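Local structure of DUF2020 domain-containing protein (Corynebacterium diphtheriae, 3V7B) at residues L10-L15 with V86-P91; D38-R43 with S135-L140; V59-S62 with A66-A69; R74-P77 with E81-R84; D102-G107 with G122-V127. The protein is of unknown function, a single-chain DUF2020 protein of the Mog1p/PsbP clan, built round an antiparallel sheet with helices packed against it. One frame throughout, in Å; residues are numbered along the deposited sequence.

Contact 1: L10-L15 with V86-P91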
# COMPACT_ATOMS: atom_id res chain seq x y z
N LEU A 10 -6.84 4.89 13.85
CA LEU A 10 -7.71 4.22 12.88
C LEU A 10 -7.69 2.71 13.08
O LEU A 10 -6.65 2.17 13.44
CB LEU A 10 -7.31 4.54 11.42
CG LEU A 10 -7.69 5.99 10.98
CD1 LEU A 10 -7.06 6.36 9.61
CD2 LEU A 10 -9.19 6.26 10.93
N PRO A 11 -8.83 2.02 12.82
CA PRO A 11 -8.91 0.59 13.02
C PRO A 11 -8.08 -0.18 11.95
O PRO A 11 -7.67 0.41 10.94
CB PRO A 11 -10.38 0.30 12.80
CG PRO A 11 -10.84 1.37 11.86
CD PRO A 11 -10.11 2.59 12.37
N PHE A 12 -7.83 -1.46 12.23
CA PHE A 12 -7.00 -2.35 11.34
C PHE A 12 -7.44 -2.35 9.86
O PHE A 12 -6.61 -2.56 8.94
CB PHE A 12 -7.00 -3.78 11.86
CG PHE A 12 -8.25 -4.53 11.57
CD1 PHE A 12 -9.43 -4.26 12.31
CD2 PHE A 12 -8.32 -5.44 10.53
CE1 PHE A 12 -10.61 -4.91 11.99
CE2 PHE A 12 -9.53 -6.15 10.25
CZ PHE A 12 -10.65 -5.87 10.97
N ASP A 13 -8.71 -2.09 9.61
CA ASP A 13 -9.28 -2.23 8.26
C ASP A 13 -9.55 -0.84 7.61
O ASP A 13 -10.30 -0.75 6.68
CB ASP A 13 -10.56 -3.08 8.28
CG ASP A 13 -11.66 -2.54 9.24
OD1 ASP A 13 -11.44 -1.60 10.06
OD2 ASP A 13 -12.72 -3.17 9.20
N ALA A 14 -8.96 0.23 8.17
CA ALA A 14 -9.04 1.58 7.56
C ALA A 14 -8.41 1.59 6.17
O ALA A 14 -7.32 0.97 5.93
CB ALA A 14 -8.38 2.66 8.43
N LEU A 15 -9.05 2.33 5.26
CA LEU A 15 -8.50 2.43 3.93
C LEU A 15 -8.16 3.90 3.65
O LEU A 15 -8.85 4.78 4.13
CB LEU A 15 -9.50 1.95 2.89
CG LEU A 15 -9.77 0.45 2.89
CD1 LEU A 15 -10.95 0.12 1.99
CD2 LEU A 15 -8.53 -0.26 2.39
N VAL A 86 -2.27 -7.05 8.13
CA VAL A 86 -1.72 -7.84 7.09
C VAL A 86 -2.65 -9.04 6.71
O VAL A 86 -2.87 -9.30 5.55
CB VAL A 86 -0.29 -8.29 7.44
CG1 VAL A 86 0.17 -9.36 6.47
CG2 VAL A 86 0.72 -7.12 7.46
N ASP A 87 -3.21 -9.72 7.73
CA ASP A 87 -4.10 -10.84 7.51
C ASP A 87 -5.41 -10.37 6.91
O ASP A 87 -6.04 -11.10 6.14
CB ASP A 87 -4.36 -11.60 8.84
CG ASP A 87 -3.17 -12.35 9.32
OD1 ASP A 87 -2.09 -12.32 8.64
OD2 ASP A 87 -3.32 -13.02 10.38
N TRP A 88 -5.84 -9.17 7.24
CA TRP A 88 -7.05 -8.63 6.59
C TRP A 88 -6.82 -8.35 5.11
O TRP A 88 -7.61 -8.82 4.27
CB TRP A 88 -7.48 -7.40 7.35
CG TRP A 88 -8.35 -6.43 6.61
CD1 TRP A 88 -9.70 -6.56 6.30
CD2 TRP A 88 -7.93 -5.13 6.04
NE1 TRP A 88 -10.14 -5.45 5.56
CE2 TRP A 88 -9.13 -4.55 5.39
CE3 TRP A 88 -6.74 -4.41 6.02
CZ2 TRP A 88 -9.10 -3.32 4.76
CZ3 TRP A 88 -6.71 -3.19 5.35
CH2 TRP A 88 -7.87 -2.65 4.76
N ALA A 89 -5.69 -7.69 4.79
CA ALA A 89 -5.38 -7.30 3.41
C ALA A 89 -5.03 -8.51 2.53
O ALA A 89 -5.36 -8.54 1.35
CB ALA A 89 -4.25 -6.31 3.36
N ALA A 90 -4.38 -9.52 3.15
CA ALA A 90 -3.82 -10.71 2.48
C ALA A 90 -4.19 -11.94 3.29
O ALA A 90 -3.39 -12.42 4.06
CB ALA A 90 -2.29 -10.59 2.24
N PRO A 91 -5.42 -12.45 3.07
CA PRO A 91 -5.90 -13.56 3.96
C PRO A 91 -5.05 -14.82 3.82
O PRO A 91 -4.61 -15.16 2.71
CB PRO A 91 -7.36 -13.80 3.50
CG PRO A 91 -7.77 -12.48 2.88
CD PRO A 91 -6.51 -11.87 2.25

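Contact 2: D38-R43 with S135-L140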
# COMPACT_ATOMS: atom_id res chain seq x y z
N ASP A 38 5.28 3.85 -14.55
CA ASP A 38 6.06 2.84 -15.31
C ASP A 38 5.97 1.44 -14.72
O ASP A 38 5.83 0.48 -15.45
CB ASP A 38 7.52 3.28 -15.43
CG ASP A 38 7.69 4.40 -16.45
OD1 ASP A 38 6.92 4.42 -17.43
OD2 ASP A 38 8.56 5.29 -16.29
N THR A 39 6.10 1.34 -13.41
CA THR A 39 6.03 0.04 -12.66
C THR A 39 4.67 -0.60 -12.74
O THR A 39 4.54 -1.77 -13.16
CB THR A 39 6.40 0.24 -11.18
OG1 THR A 39 7.68 0.86 -11.11
CG2 THR A 39 6.44 -1.18 -10.43
N ASN A 40 3.64 0.19 -12.42
CA ASN A 40 2.23 -0.33 -12.43
C ASN A 40 1.69 -0.44 -13.89
O ASN A 40 1.06 -1.42 -14.22
CB ASN A 40 1.31 0.48 -11.57
CG ASN A 40 0.09 -0.30 -11.12
OD1 ASN A 40 -1.05 0.10 -11.35
ND2 ASN A 40 0.32 -1.34 -10.40
N GLY A 41 1.99 0.52 -14.74
CA GLY A 41 1.75 0.32 -16.15
C GLY A 41 0.67 1.15 -16.80
O GLY A 41 0.42 0.97 -18.00
N GLN A 42 0.09 2.08 -16.06
CA GLN A 42 -0.95 2.94 -16.61
C GLN A 42 -0.60 4.38 -16.43
O GLN A 42 -0.02 4.77 -15.39
CB GLN A 42 -2.30 2.69 -15.94
CG GLN A 42 -2.81 1.28 -16.13
CD GLN A 42 -4.19 1.06 -15.48
OE1 GLN A 42 -4.52 1.66 -14.46
NE2 GLN A 42 -5.01 0.25 -16.14
N ARG A 43 -0.94 5.20 -17.43
CA ARG A 43 -0.76 6.62 -17.29
C ARG A 43 -1.48 7.27 -16.10
O ARG A 43 -2.60 6.89 -15.77
CB ARG A 43 -1.17 7.33 -18.58
CG ARG A 43 -0.28 6.87 -19.74
CD ARG A 43 -0.81 7.42 -21.05
NE ARG A 43 -0.09 6.96 -22.24
CZ ARG A 43 -0.33 5.80 -22.88
NH1 ARG A 43 -1.23 4.93 -22.42
NH2 ARG A 43 0.34 5.47 -23.98
N SER A 135 1.39 -9.59 -9.06
CA SER A 135 1.67 -9.21 -7.66
C SER A 135 3.12 -8.65 -7.56
O SER A 135 3.46 -7.93 -6.61
CB SER A 135 1.49 -10.42 -6.72
OG SER A 135 2.38 -11.46 -7.05
N LEU A 136 3.98 -9.00 -8.55
CA LEU A 136 5.30 -8.42 -8.60
C LEU A 136 5.21 -6.90 -8.62
O LEU A 136 6.03 -6.27 -8.03
CB LEU A 136 6.14 -8.93 -9.81
CG LEU A 136 7.61 -8.44 -9.91
CD1 LEU A 136 8.42 -8.58 -8.61
CD2 LEU A 136 8.33 -9.08 -11.12
N LYS A 137 4.22 -6.30 -9.26
CA LYS A 137 4.12 -4.85 -9.31
C LYS A 137 3.92 -4.21 -7.92
O LYS A 137 4.60 -3.25 -7.55
CB LYS A 137 3.04 -4.43 -10.31
CG LYS A 137 3.49 -4.69 -11.74
CD LYS A 137 2.32 -4.50 -12.72
CE LYS A 137 2.74 -4.72 -14.17
NZ LYS A 137 1.66 -4.24 -15.14
N ALA A 138 3.03 -4.81 -7.16
CA ALA A 138 2.71 -4.45 -5.80
C ALA A 138 3.93 -4.69 -4.91
O ALA A 138 4.28 -3.86 -4.02
CB ALA A 138 1.51 -5.26 -5.30
N GLU A 139 4.62 -5.78 -5.15
CA GLU A 139 5.83 -6.10 -4.37
C GLU A 139 6.93 -5.06 -4.58
O GLU A 139 7.55 -4.64 -3.66
CB GLU A 139 6.33 -7.47 -4.77
CG GLU A 139 7.63 -7.85 -4.11
CD GLU A 139 8.00 -9.30 -4.41
OE1 GLU A 139 7.09 -10.14 -4.60
OE2 GLU A 139 9.20 -9.58 -4.42
N LEU A 140 7.13 -4.62 -5.81
CA LEU A 140 8.16 -3.60 -6.13
C LEU A 140 7.86 -2.27 -5.50
O LEU A 140 8.74 -1.62 -4.94
CB LEU A 140 8.27 -3.41 -7.64
CG LEU A 140 8.88 -4.55 -8.47
CD1 LEU A 140 8.66 -4.34 -9.99
CD2 LEU A 140 10.37 -4.68 -8.11

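Contact 3: V59-S62 with A66-A69. With EDO (1,2-ethanediol), chain C.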
# COMPACT_ATOMS: atom_id res chain seq x y z
N VAL A 59 -2.26 7.45 -2.91
CA VAL A 59 -3.17 6.79 -3.87
C VAL A 59 -2.99 7.36 -5.26
O VAL A 59 -2.82 8.57 -5.42
CB VAL A 59 -4.60 7.01 -3.47
CG1 VAL A 59 -5.52 6.16 -4.39
CG2 VAL A 59 -4.81 6.62 -2.01
N PHE A 60 -2.96 6.47 -6.26
CA PHE A 60 -2.60 6.83 -7.58
C PHE A 60 -3.68 6.35 -8.53
O PHE A 60 -4.03 5.17 -8.58
CB PHE A 60 -1.26 6.24 -8.02
CG PHE A 60 -0.10 6.43 -7.06
CD1 PHE A 60 0.74 7.54 -7.17
CD2 PHE A 60 0.10 5.55 -6.00
CE1 PHE A 60 1.83 7.69 -6.35
CE2 PHE A 60 1.15 5.78 -5.11
CZ PHE A 60 2.02 6.85 -5.29
N TRP A 61 -4.17 7.29 -9.32
CA TRP A 61 -5.24 7.07 -10.27
C TRP A 61 -4.81 7.18 -11.71
O TRP A 61 -4.02 8.04 -12.08
CB TRP A 61 -6.35 8.11 -10.08
CG TRP A 61 -7.27 7.78 -8.95
CD1 TRP A 61 -8.45 7.00 -8.96
CD2 TRP A 61 -7.17 8.32 -7.63
NE1 TRP A 61 -9.05 6.98 -7.73
CE2 TRP A 61 -8.30 7.80 -6.87
CE3 TRP A 61 -6.23 9.15 -7.01
CZ2 TRP A 61 -8.44 8.06 -5.55
CZ3 TRP A 61 -6.43 9.44 -5.66
CH2 TRP A 61 -7.50 8.89 -4.96
N SER A 62 -5.36 6.29 -12.53
CA SER A 62 -5.35 6.41 -13.99
C SER A 62 -6.79 6.64 -14.45
O SER A 62 -7.60 7.17 -13.70
CB SER A 62 -4.80 5.15 -14.63
OG SER A 62 -4.51 5.37 -16.02
N ALA A 66 -11.67 3.32 -9.91
CA ALA A 66 -10.86 2.69 -8.88
C ALA A 66 -9.36 3.05 -9.10
O ALA A 66 -8.85 3.02 -10.21
CB ALA A 66 -11.05 1.16 -8.92
N PRO A 67 -8.64 3.35 -8.03
CA PRO A 67 -7.24 3.72 -8.24
C PRO A 67 -6.40 2.64 -8.95
O PRO A 67 -6.72 1.44 -8.85
CB PRO A 67 -6.71 4.00 -6.83
CG PRO A 67 -7.81 3.71 -5.90
CD PRO A 67 -9.08 3.50 -6.63
N GLN A 68 -5.30 3.03 -9.59
CA GLN A 68 -4.41 2.02 -10.18
C GLN A 68 -3.54 1.38 -9.08
O GLN A 68 -3.14 0.23 -9.19
CB GLN A 68 -3.57 2.54 -11.36
CG GLN A 68 -2.44 3.52 -11.00
CD GLN A 68 -1.51 3.69 -12.20
OE1 GLN A 68 -0.99 2.72 -12.73
NE2 GLN A 68 -1.42 4.91 -12.72
N ALA A 69 -3.19 2.13 -8.05
CA ALA A 69 -2.36 1.62 -6.95
C ALA A 69 -2.67 2.42 -5.70
O ALA A 69 -2.88 3.65 -5.70
CB ALA A 69 -0.86 1.71 -7.28
C1 EDO C . -7.10 -1.07 -6.77
O1 EDO C . -8.04 -0.03 -7.09
C2 EDO C . -5.86 -0.44 -6.12
O2 EDO C . -6.08 0.36 -4.94
O HOH W 1 -7.64 4.76 -11.65

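Contact 4: R74-P77 with E81-R84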
# COMPACT_ATOMS: atom_id res chain seq x y z
N ARG A 74 1.15 1.65 8.02
CA ARG A 74 0.43 1.65 9.27
C ARG A 74 1.41 1.52 10.43
O ARG A 74 2.29 0.71 10.42
CB ARG A 74 -0.51 0.47 9.37
CG ARG A 74 -1.79 0.53 8.60
CD ARG A 74 -2.53 1.79 8.57
NE ARG A 74 -2.90 2.26 9.93
CZ ARG A 74 -4.00 1.97 10.60
NH1 ARG A 74 -4.95 1.27 10.04
NH2 ARG A 74 -4.17 2.44 11.83
N HIS A 75 1.29 2.38 11.39
CA HIS A 75 2.03 2.18 12.63
C HIS A 75 0.99 1.80 13.67
O HIS A 75 0.17 2.64 14.15
CB HIS A 75 2.80 3.44 13.01
CG HIS A 75 4.00 3.71 12.14
ND1 HIS A 75 3.88 4.19 10.85
CD2 HIS A 75 5.36 3.65 12.41
CE1 HIS A 75 5.10 4.35 10.32
NE2 HIS A 75 6.02 4.02 11.28
N MSE A 76 0.94 0.53 13.99
CA MSE A 76 -0.07 0.00 14.94
C MSE A 76 0.46 0.05 16.39
O MSE A 76 1.67 0.15 16.61
CB MSE A 76 -0.50 -1.42 14.59
CG MSE A 76 -1.06 -1.60 13.15
SE MSE A 76 -2.48 -0.30 12.67
CE MSE A 76 -3.94 -1.16 13.61
N PRO A 77 -0.45 0.03 17.39
CA PRO A 77 -0.09 -0.03 18.84
C PRO A 77 0.64 -1.27 19.26
O PRO A 77 1.25 -1.28 20.34
CB PRO A 77 -1.46 -0.05 19.55
CG PRO A 77 -2.42 0.46 18.58
CD PRO A 77 -1.92 0.13 17.20
N GLU A 81 -1.57 -6.22 16.31
CA GLU A 81 -2.45 -5.42 15.48
C GLU A 81 -1.89 -5.23 14.03
O GLU A 81 -2.66 -5.16 13.09
CB GLU A 81 -2.77 -4.08 16.16
CG GLU A 81 -3.87 -4.19 17.21
CD GLU A 81 -5.25 -4.41 16.54
OE1 GLU A 81 -5.60 -3.67 15.60
OE2 GLU A 81 -6.01 -5.30 16.94
N ALA A 82 -0.57 -5.11 13.90
CA ALA A 82 0.03 -5.04 12.57
C ALA A 82 -0.23 -6.34 11.82
O ALA A 82 -0.47 -6.33 10.65
CB ALA A 82 1.49 -4.76 12.60
N ILE A 83 -0.20 -7.46 12.52
CA ILE A 83 -0.52 -8.76 11.87
C ILE A 83 -1.97 -8.82 11.45
O ILE A 83 -2.31 -9.40 10.42
CB ILE A 83 -0.12 -9.98 12.81
CG1 ILE A 83 1.37 -10.07 12.98
CG2 ILE A 83 -0.67 -11.29 12.26
CD1 ILE A 83 1.90 -10.85 14.22
N ARG A 84 -2.87 -8.23 12.22
CA ARG A 84 -4.30 -8.22 11.90
C ARG A 84 -4.55 -7.47 10.59
O ARG A 84 -5.34 -7.91 9.73
CB ARG A 84 -5.03 -7.55 13.07
CG ARG A 84 -6.54 -7.62 12.99
CD ARG A 84 -7.16 -6.96 14.22
NE ARG A 84 -8.59 -7.10 14.17
CZ ARG A 84 -9.44 -6.41 14.94
NH1 ARG A 84 -9.01 -5.54 15.85
NH2 ARG A 84 -10.72 -6.63 14.80

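Contact 5: D102-G107 with G122-V127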
# COMPACT_ATOMS: atom_id res chain seq x y z
N ASP A 102 13.97 -8.23 3.68
CA ASP A 102 14.32 -9.06 4.81
C ASP A 102 13.84 -8.46 6.16
O ASP A 102 13.95 -7.28 6.42
CB ASP A 102 15.80 -9.45 4.72
CG ASP A 102 16.04 -10.59 3.70
OD1 ASP A 102 15.24 -10.73 2.75
OD2 ASP A 102 17.01 -11.37 3.84
N GLY A 103 13.21 -9.31 6.96
CA GLY A 103 12.68 -8.91 8.25
C GLY A 103 11.18 -8.67 8.21
O GLY A 103 10.60 -8.54 9.26
N TRP A 104 10.58 -8.68 7.00
CA TRP A 104 9.14 -8.43 6.81
C TRP A 104 8.45 -9.74 6.51
O TRP A 104 9.04 -10.64 5.88
CB TRP A 104 8.87 -7.44 5.68
CG TRP A 104 9.43 -6.06 5.99
CD1 TRP A 104 10.77 -5.64 5.95
CD2 TRP A 104 8.69 -4.91 6.46
NE1 TRP A 104 10.89 -4.35 6.36
CE2 TRP A 104 9.66 -3.85 6.67
CE3 TRP A 104 7.35 -4.66 6.75
CZ2 TRP A 104 9.29 -2.63 7.11
CZ3 TRP A 104 7.00 -3.42 7.18
CH2 TRP A 104 7.95 -2.42 7.36
N SER A 105 7.16 -9.81 6.84
CA SER A 105 6.36 -11.03 6.66
C SER A 105 4.91 -10.71 6.40
O SER A 105 4.33 -9.91 7.06
CB SER A 105 6.40 -11.86 7.93
OG SER A 105 5.98 -13.19 7.69
N GLY A 106 4.29 -11.44 5.52
CA GLY A 106 2.89 -11.23 5.29
C GLY A 106 2.47 -12.10 4.09
O GLY A 106 2.93 -13.24 4.03
N GLY A 107 1.72 -11.53 3.16
CA GLY A 107 1.16 -12.29 1.99
C GLY A 107 1.04 -11.46 0.72
O GLY A 107 1.11 -10.22 0.75
N GLY A 122 7.43 -6.03 13.17
CA GLY A 122 7.10 -5.44 14.46
C GLY A 122 5.70 -4.82 14.35
O GLY A 122 4.86 -5.40 13.73
N PRO A 123 5.48 -3.60 14.86
CA PRO A 123 4.17 -3.03 14.78
C PRO A 123 3.88 -2.20 13.53
O PRO A 123 2.83 -1.59 13.46
CB PRO A 123 4.10 -2.14 16.02
CG PRO A 123 5.48 -1.65 16.14
CD PRO A 123 6.35 -2.85 15.78
N VAL A 124 4.76 -2.22 12.57
CA VAL A 124 4.57 -1.49 11.32
C VAL A 124 4.05 -2.42 10.26
O VAL A 124 4.58 -3.54 10.05
CB VAL A 124 5.89 -0.84 10.87
CG1 VAL A 124 5.70 -0.06 9.55
CG2 VAL A 124 6.36 0.08 12.01
N ALA A 125 3.01 -1.96 9.55
CA ALA A 125 2.52 -2.71 8.39
C ALA A 125 2.55 -1.84 7.11
O ALA A 125 2.34 -0.65 7.17
CB ALA A 125 1.11 -3.28 8.65
N VAL A 126 2.88 -2.46 5.98
CA VAL A 126 2.92 -1.83 4.68
C VAL A 126 2.03 -2.68 3.74
O VAL A 126 2.29 -3.88 3.54
CB VAL A 126 4.37 -1.72 4.14
CG1 VAL A 126 4.42 -1.22 2.69
CG2 VAL A 126 5.25 -0.82 5.04
N VAL A 127 1.01 -2.07 3.15
CA VAL A 127 0.11 -2.78 2.21
C VAL A 127 0.08 -2.00 0.88
O VAL A 127 -0.09 -0.78 0.86
CB VAL A 127 -1.36 -2.86 2.77
CG1 VAL A 127 -2.31 -3.54 1.82
CG2 VAL A 127 -1.41 -3.50 4.19

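Contact 1: L10-L15 with V86-P91
Pro11 O accepts two hydrogen bonds, from Ala14 N at 3.1 Å and from Arg74 NH1, and the type I turn it closes from Pro11 to Ala14 is what brings Phe12 and Asp13 up against Trp88. No hydrogen bond crosses between 10-15 and 86-91; Trp88 gives most of its contact through its ring, and 120 Å² of the residue is covered by the loop. Its CG stands anti to the backbone N (chi1 159°), which swings the indole off helix 79-89 and toward the turn. Asp13 sets its CA over one indole face: it is 3.6 Å from the centroid of the six-membered ring and almost exactly on the ring normal, a CH-pi contact. Asp13 CB sits 3.5 Å from Trp88 CE2 and also above the centre of the Phe12 ring, so it fills the corner between the two aromatics. Those rings meet edge-to-face, the Phe12 edge directed at the indole face, with planes at 80° and the centroid of the five-membered ring 5.3 Å from that of Phe12. Phe12 CE2 reaches Trp88 CB at 3.8 Å, and Trp88 CB lies at the phenyl edge. At the far end of the indole, Leu15 CD2 touches Trp88 CH2 at 3.4 Å, near the indole plane and therefore at the rim. Phe12 is also engaged by Arg84 in a cation-pi contact, and Leu15 rests on Trp129. The whole is a surface contact: a beta turn of the N-terminal loop packs on a tryptophan of helix 79-89, which lies against the sheet, consistent with an alpha/beta sandwich.

Contact 2: D38-R43 with S135-L140
Thr39 and Asn40, in the last turn of helix 33-40, pack against Lys137 and Leu140 of helix 135-149, so this is a helix-end to helix contact in which a lysine donates to the last helical carbonyl, that of Asn40. Thr39 comes first: its CG2 stands anti to the backbone N (OG1 at chi1 -55°), which turns the methyl to Leu140, where it meets CD1 at 3.9 Å. Its hydroxyl is engaged instead with Trp35 O, one turn back in the same helix. The Thr39 carbonyl oxygen lies against the aliphatic stem of Lys137, with O to CG 3.4 Å, and the extended lysine chain runs on past it. Asn40 follows, its side chain standing about square to that of Lys137, and its carbonyl takes the ammonium group. Gly41 leaves helical geometry with phi at 112°, and the chain turns away there. The carbonyl end of a helix would carry partial negative charge, so a lysine there is probably favourable; Gln132 and Gln134 add weak bonds to the same nitrogen. Lys137 NZ lies 3.0 Å from Asn40 O, approaching from above the carbonyl plane, 42° out of it.

Contact 3: V59-S62 with A66-A69
The ring of Pro67 is the bump here, seated in a hollow formed by Val59, the carbonyl of Phe60 and one face of Trp61. Pro67 CB presses to 3.5 Å from Val59 CG1, tighter than usual for carbon pairs, and to 3.4 Å from Phe60 O. Over it spreads the indole: Pro67 CB stands 4.0 Å from the centroid of the Trp61 five-membered ring, 14° off its normal, a CH-pi contact. Val59 CG1 lies over the same indole face, which its position anti to the backbone N (chi1 -173°) makes possible, so valine and proline share the floor under the tryptophan. The other side of the strand is simpler: Phe60 CD2 meets Ala69 CB at 4.2 Å. Gln68 runs its methylenes beside Phe60 O and lays its amide near Ser62 CB, where NE2 is held by Gln42 O.

The backbone geometry fits this shape. Phe60 O accepts two N-H groups, both in its carbonyl plane: Gln68 N at 2.7 Å, with a bent N-H...O of 131°, and Ala69 N at 3.2 Å, rather straighter. Phe60 N returns a bond to Ala69 O at 2.9 Å. Farther out, a water accepts from Ser62 N at 2.9 Å and can donate to Ala66 O. An ethanediol, probably from the crystallisation liquor, donates to Pro67 O and is also bonded to Thr70. Two residues, Gln68 and Ala69, facing the single Phe60 make this a classic beta bulge, at the loop end of the hairpin of strands 57-61 and 69-75.

Contact 4: R74-P77 with E81-R84
Met76, present as selenomethionine, overlaps the first part of helix 79-89, where Glu81 and Ala82 offer it backbone and CB atoms. Its CG lies 3.6 Å from Ala82 N and 4.1 Å from Ala82 CB, while Met76 CB meets Glu81 CB at 3.8 Å. The chain then folds back on itself: chi2 is -51°, and with chi3 also bent it turns the terminal methyl toward the glutamate. There Met76 CE is 3.6 Å from Glu81 OE1. The selenium lies 3.3 Å above the plane of the Arg74 guanidinium, offset toward its rim. Pro77 adds a light touch, CD against Glu81 CB at 4.4 Å.

Every polar bond of note lies within a segment or leads outside the pair. Arg84 NH1 bonds to Glu81 OE2 at 3.2 Å, a salt bridge along the helix; the donor angle is 160°, and OE2 uses its syn lone pair with the carboxylate close to the guanidinium plane. With OE2 engaged by Arg84, OE1 is the oxygen that meets the methyl. Glu81 N is bonded to Ser78 OG, and Arg74 is tied to Asp7 by a salt bridge and to Leu10 O, which holds the guanidinium against the selenium. Strand 69-75 thus passes into helix 79-89 through a short turn filled by the bent side chain of Met76. The join is mainly van der Waals, with no hydrogen bond across it; in the selenomethionine as modelled, the methyl polarised by the heavy atom may add a weak attraction to Glu81 OE1.

Contact 5: D102-G107 with G122-V127
Trp104, with 68 Å² covered, dominates this contact, and Val124 and Val126, with about 25 Å² each, receive it. Only one corner of the indole does the touching, the CZ3 and CH2 atoms of the benzo ring. Trp104 CH2 meets Val124 CG1 at 3.9 Å, and Trp104 CZ3 meets Val126 CG2 at 3.8 Å. The backbone also takes part: Val124 O is 3.8 Å from Trp104 CZ3. The approach of the carbonyl oxygen and of Val126 CG2 is slanted, so neither a stacked face nor a clean edge describes it.

The valines use different branches for the purpose. Val124 offers CG1, which stands anti to its backbone N (chi1 180°), whereas Val126 offers CG2, anti to its carbonyl carbon. Two residues apart on one strand, both direct their CB atoms toward the tryptophan, while the CB of the intervening Ala125 points away from it. The ring spans a wide gap, since the nearest CA pair across the segments, Trp104 with Gly122, is 8.5 Å apart. No hydrogen bond links 102-107 to 122-127, and the contact is apolar apart from the Val124 carbonyl.

The width of the gap has a plain cause: strand 114-121 runs between strands 105-111 and 124-130, and Trp104 lies across it, on Val119 and Lys121. Leu151, beyond helix 135-149, covers both Trp104 and Val126. On the opposite side of strand 124-130, Ala125 packs on Val85 and Val86, and Val127 on Val85 and Ala89, of helix 79-89.

In the fold
From the N terminus, contact 1 closes a long loop, joining the N-terminal turn to the end of helix 79-89. Nested inside it, contact 3 closes the hairpin of neighbouring strands 57-61 and 69-75, and contact 4 the turn from strand 69-75 into the helix. Contact 2 opens within the loop of contact 1 but closes well beyond it, so the two cross, on opposite sides of the chain's centre; contacts 3, 4 and 5 all nest inside it. Contact 5 follows contact 1 in series. Contacts 1, 4 and 5 touch round helix 79-89 and strands 69-75 and 124-130, while contacts 2 and 3 touch through 38-43, about 11 Å apart between centres.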